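Local coordinates for epimerase (Methylomonas sp. DH-1, PDB 7CJ7), which catalyses the manganese-dependent epimerisation of ketoses at C3, working fastest on L-ribulose and also interconverting D-allulose and D-fructose, at residues I42-V52 / L92-L103. Sequence-based numbering, arbitrary orientation.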
# COMPACT_ATOMS: atom_id res chain seq x y z
N ILE A 42 -16.90 16.10 -0.20
CA ILE A 42 -17.96 15.09 -0.48
C ILE A 42 -17.40 14.06 -1.45
O ILE A 42 -16.86 14.46 -2.48
CB ILE A 42 -19.23 15.78 -1.01
CG1 ILE A 42 -19.75 16.80 0.00
CG2 ILE A 42 -20.27 14.73 -1.36
CD1 ILE A 42 -20.87 17.67 -0.51
N ALA A 43 -17.52 12.77 -1.11
CA ALA A 43 -17.14 11.63 -1.98
C ALA A 43 -18.27 11.40 -2.98
O ALA A 43 -19.38 11.07 -2.55
CB ALA A 43 -16.88 10.43 -1.11
N LEU A 44 -18.00 11.63 -4.27
CA LEU A 44 -19.00 11.58 -5.36
C LEU A 44 -18.73 10.38 -6.27
O LEU A 44 -18.72 10.56 -7.51
CB LEU A 44 -18.91 12.86 -6.19
CG LEU A 44 -19.59 14.09 -5.61
CD1 LEU A 44 -19.53 15.24 -6.60
CD2 LEU A 44 -21.03 13.79 -5.22
N LEU A 45 -18.54 9.19 -5.70
CA LEU A 45 -18.34 7.96 -6.50
C LEU A 45 -19.58 7.69 -7.36
O LEU A 45 -19.41 7.20 -8.51
CB LEU A 45 -18.02 6.80 -5.55
CG LEU A 45 -16.53 6.62 -5.24
CD1 LEU A 45 -15.98 7.77 -4.41
CD2 LEU A 45 -16.28 5.29 -4.55
N ASP A 46 -20.77 8.02 -6.87
CA ASP A 46 -22.03 7.98 -7.67
C ASP A 46 -22.70 9.35 -7.59
O ASP A 46 -23.53 9.59 -6.73
CB ASP A 46 -22.98 6.88 -7.20
CG ASP A 46 -24.25 6.78 -8.03
OD1 ASP A 46 -24.52 7.70 -8.85
OD2 ASP A 46 -24.97 5.80 -7.85
N PRO A 47 -22.36 10.29 -8.50
CA PRO A 47 -22.85 11.66 -8.37
C PRO A 47 -24.35 11.81 -8.65
O PRO A 47 -24.86 12.88 -8.43
CB PRO A 47 -22.01 12.44 -9.39
CG PRO A 47 -21.57 11.41 -10.41
CD PRO A 47 -21.50 10.08 -9.67
N TRP A 48 -25.04 10.75 -9.10
CA TRP A 48 -26.51 10.76 -9.32
C TRP A 48 -27.25 10.48 -8.01
O TRP A 48 -28.47 10.69 -7.99
CB TRP A 48 -26.92 9.75 -10.41
CG TRP A 48 -26.48 10.15 -11.78
CD1 TRP A 48 -27.13 10.99 -12.64
CD2 TRP A 48 -25.29 9.73 -12.46
NE1 TRP A 48 -26.42 11.12 -13.80
CE2 TRP A 48 -25.29 10.36 -13.72
CE3 TRP A 48 -24.22 8.88 -12.12
CZ2 TRP A 48 -24.26 10.17 -14.64
CZ3 TRP A 48 -23.21 8.69 -13.04
CH2 TRP A 48 -23.23 9.33 -14.27
N GLN A 49 -26.54 10.04 -6.97
CA GLN A 49 -27.14 9.54 -5.70
C GLN A 49 -27.41 10.71 -4.75
O GLN A 49 -28.17 10.53 -3.78
CB GLN A 49 -26.20 8.53 -5.04
CG GLN A 49 -26.92 7.47 -4.23
CD GLN A 49 -27.83 6.61 -5.07
OE1 GLN A 49 -27.81 5.38 -4.97
NE2 GLN A 49 -28.63 7.24 -5.91
N ILE A 50 -26.80 11.87 -5.00
CA ILE A 50 -26.78 13.00 -4.03
C ILE A 50 -28.00 13.89 -4.27
O ILE A 50 -28.25 14.26 -5.43
CB ILE A 50 -25.45 13.78 -4.14
CG1 ILE A 50 -25.46 15.02 -3.25
CG2 ILE A 50 -25.14 14.16 -5.57
CD1 ILE A 50 -24.08 15.57 -2.98
N ASP A 51 -28.75 14.21 -3.21
CA ASP A 51 -29.82 15.24 -3.25
C ASP A 51 -29.14 16.61 -3.14
O ASP A 51 -28.83 17.04 -2.02
CB ASP A 51 -30.87 15.03 -2.15
CG ASP A 51 -32.05 15.99 -2.23
OD1 ASP A 51 -31.89 17.08 -2.83
OD2 ASP A 51 -33.11 15.65 -1.67
N VAL A 52 -28.90 17.25 -4.28
CA VAL A 52 -28.04 18.46 -4.36
C VAL A 52 -28.71 19.63 -3.63
O VAL A 52 -28.02 20.31 -2.86
CB VAL A 52 -27.72 18.81 -5.82
CG1 VAL A 52 -26.89 20.08 -5.89
CG2 VAL A 52 -27.02 17.65 -6.51
N LEU A 92 -19.79 10.36 -16.16
CA LEU A 92 -19.71 10.45 -14.68
C LEU A 92 -18.96 11.74 -14.29
O LEU A 92 -19.42 12.45 -13.38
CB LEU A 92 -19.03 9.20 -14.11
CG LEU A 92 -19.16 9.04 -12.59
CD1 LEU A 92 -19.05 7.57 -12.19
CD2 LEU A 92 -18.13 9.87 -11.86
N LEU A 93 -17.85 12.04 -14.94
CA LEU A 93 -17.03 13.22 -14.54
C LEU A 93 -17.80 14.52 -14.84
O LEU A 93 -17.70 15.49 -14.04
CB LEU A 93 -15.69 13.16 -15.27
CG LEU A 93 -14.76 12.04 -14.81
CD1 LEU A 93 -13.65 11.80 -15.82
CD2 LEU A 93 -14.19 12.33 -13.42
N ARG A 94 -18.55 14.57 -15.94
CA ARG A 94 -19.41 15.74 -16.26
C ARG A 94 -20.45 15.91 -15.15
O ARG A 94 -20.64 17.03 -14.67
CB ARG A 94 -20.04 15.59 -17.65
CG ARG A 94 -19.07 15.83 -18.81
CD ARG A 94 -19.82 16.09 -20.10
NE ARG A 94 -20.70 14.98 -20.42
CZ ARG A 94 -20.34 13.92 -21.14
NH1 ARG A 94 -19.13 13.85 -21.65
NH2 ARG A 94 -21.21 12.94 -21.37
N LYS A 95 -21.10 14.82 -14.73
CA LYS A 95 -22.15 14.87 -13.69
C LYS A 95 -21.54 15.35 -12.37
O LYS A 95 -22.18 16.18 -11.69
CB LYS A 95 -22.82 13.50 -13.52
CG LYS A 95 -23.98 13.49 -12.53
CD LYS A 95 -25.16 14.34 -12.96
CE LYS A 95 -26.23 14.43 -11.90
NZ LYS A 95 -27.32 15.35 -12.31
N ALA A 96 -20.34 14.86 -12.02
CA ALA A 96 -19.63 15.24 -10.78
C ALA A 96 -19.32 16.73 -10.83
O ALA A 96 -19.55 17.43 -9.83
CB ALA A 96 -18.38 14.41 -10.59
N THR A 97 -18.86 17.22 -11.98
CA THR A 97 -18.57 18.66 -12.20
C THR A 97 -19.86 19.46 -11.98
O THR A 97 -19.82 20.49 -11.30
CB THR A 97 -17.97 18.89 -13.59
OG1 THR A 97 -16.77 18.13 -13.70
CG2 THR A 97 -17.67 20.35 -13.85
N ASP A 98 -20.98 18.99 -12.54
CA ASP A 98 -22.29 19.68 -12.46
C ASP A 98 -22.72 19.77 -10.99
O ASP A 98 -23.22 20.83 -10.58
CB ASP A 98 -23.35 18.94 -13.28
CG ASP A 98 -23.16 19.01 -14.79
OD1 ASP A 98 -22.32 19.80 -15.26
OD2 ASP A 98 -23.89 18.28 -15.48
N VAL A 99 -22.56 18.69 -10.24
CA VAL A 99 -22.95 18.65 -8.80
C VAL A 99 -22.09 19.65 -8.05
O VAL A 99 -22.64 20.42 -7.25
CB VAL A 99 -22.82 17.23 -8.22
CG1 VAL A 99 -22.92 17.24 -6.70
CG2 VAL A 99 -23.86 16.30 -8.82
N LEU A 100 -20.78 19.63 -8.30
CA LEU A 100 -19.82 20.53 -7.61
C LEU A 100 -20.22 21.99 -7.89
O LEU A 100 -20.29 22.77 -6.94
CB LEU A 100 -18.41 20.22 -8.09
CG LEU A 100 -17.31 21.12 -7.54
CD1 LEU A 100 -17.18 20.98 -6.03
CD2 LEU A 100 -15.99 20.79 -8.22
N TYR A 101 -20.49 22.33 -9.15
CA TYR A 101 -20.90 23.71 -9.54
C TYR A 101 -22.17 24.10 -8.77
O TYR A 101 -22.23 25.23 -8.24
CB TYR A 101 -21.15 23.82 -11.04
CG TYR A 101 -21.65 25.18 -11.46
CD1 TYR A 101 -20.77 26.23 -11.70
CD2 TYR A 101 -23.00 25.43 -11.59
CE1 TYR A 101 -21.22 27.48 -12.08
CE2 TYR A 101 -23.47 26.68 -11.95
CZ TYR A 101 -22.58 27.71 -12.21
OH TYR A 101 -23.05 28.92 -12.59
N ALA A 102 -23.13 23.19 -8.67
CA ALA A 102 -24.44 23.44 -8.02
C ALA A 102 -24.24 23.70 -6.52
O ALA A 102 -25.04 24.45 -5.93
CB ALA A 102 -25.38 22.29 -8.29
N LEU A 103 -23.20 23.12 -5.91
CA LEU A 103 -22.89 23.28 -4.46
C LEU A 103 -21.97 24.49 -4.24
O LEU A 103 -21.60 24.71 -3.07
CB LEU A 103 -22.26 22.00 -3.93
CG LEU A 103 -23.20 20.80 -3.91
CD1 LEU A 103 -22.50 19.57 -3.37
CD2 LEU A 103 -24.45 21.11 -3.10
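One face of the W48 indole carries the aliphatic chain of K95, with P47 CG on the same side near the rim, while D46 OD1 lies at the edge in the ring plane. K95 CG sits 3.7 Å from the centroid of the W48 five-membered ring, 18° off its normal, a CH-pi contact. The lysine is bent at chi2 (65°), which lays CD and CE along the indole toward NE1 and CD1. At the far end of the indole, W48 CH2 approaches L92 CA obliquely at 3.7 Å. With an alanine at K95 the CG, CD and CE cover of the five-membered ring is gone, and the indole would probably be freer to swing. D46 OD1 also accepts from W48 N at 3.1 Å, closing an Asx turn over the type I turn D46–Q49 and helping to set the backbone at W48. P47, beside it, fits against the helix between L92 and A96, its CB 3.9 Å from A96 CA.

The case illustrates how a TIM barrel is built: the loop that leaves strand 39-43 for helix 52-61 packs on helix 83-102, which follows the neighbouring strand 65-72. No hydrogen bond joins the two segments, so the contact rests on apolar side chains and the CH-pi pair. V99 is met tip to tip by L44 and I50, its CG1 3.9 Å from L44 CD1, while V52 crosses it obliquely. V52 turns CG1 away from its own N (chi1 178°) and brings it 3.6 Å from A102 CB. L103 extends CD1 to within 3.8 Å of I42 CD1. On the strand side, A43 touches the bound L-sorbose.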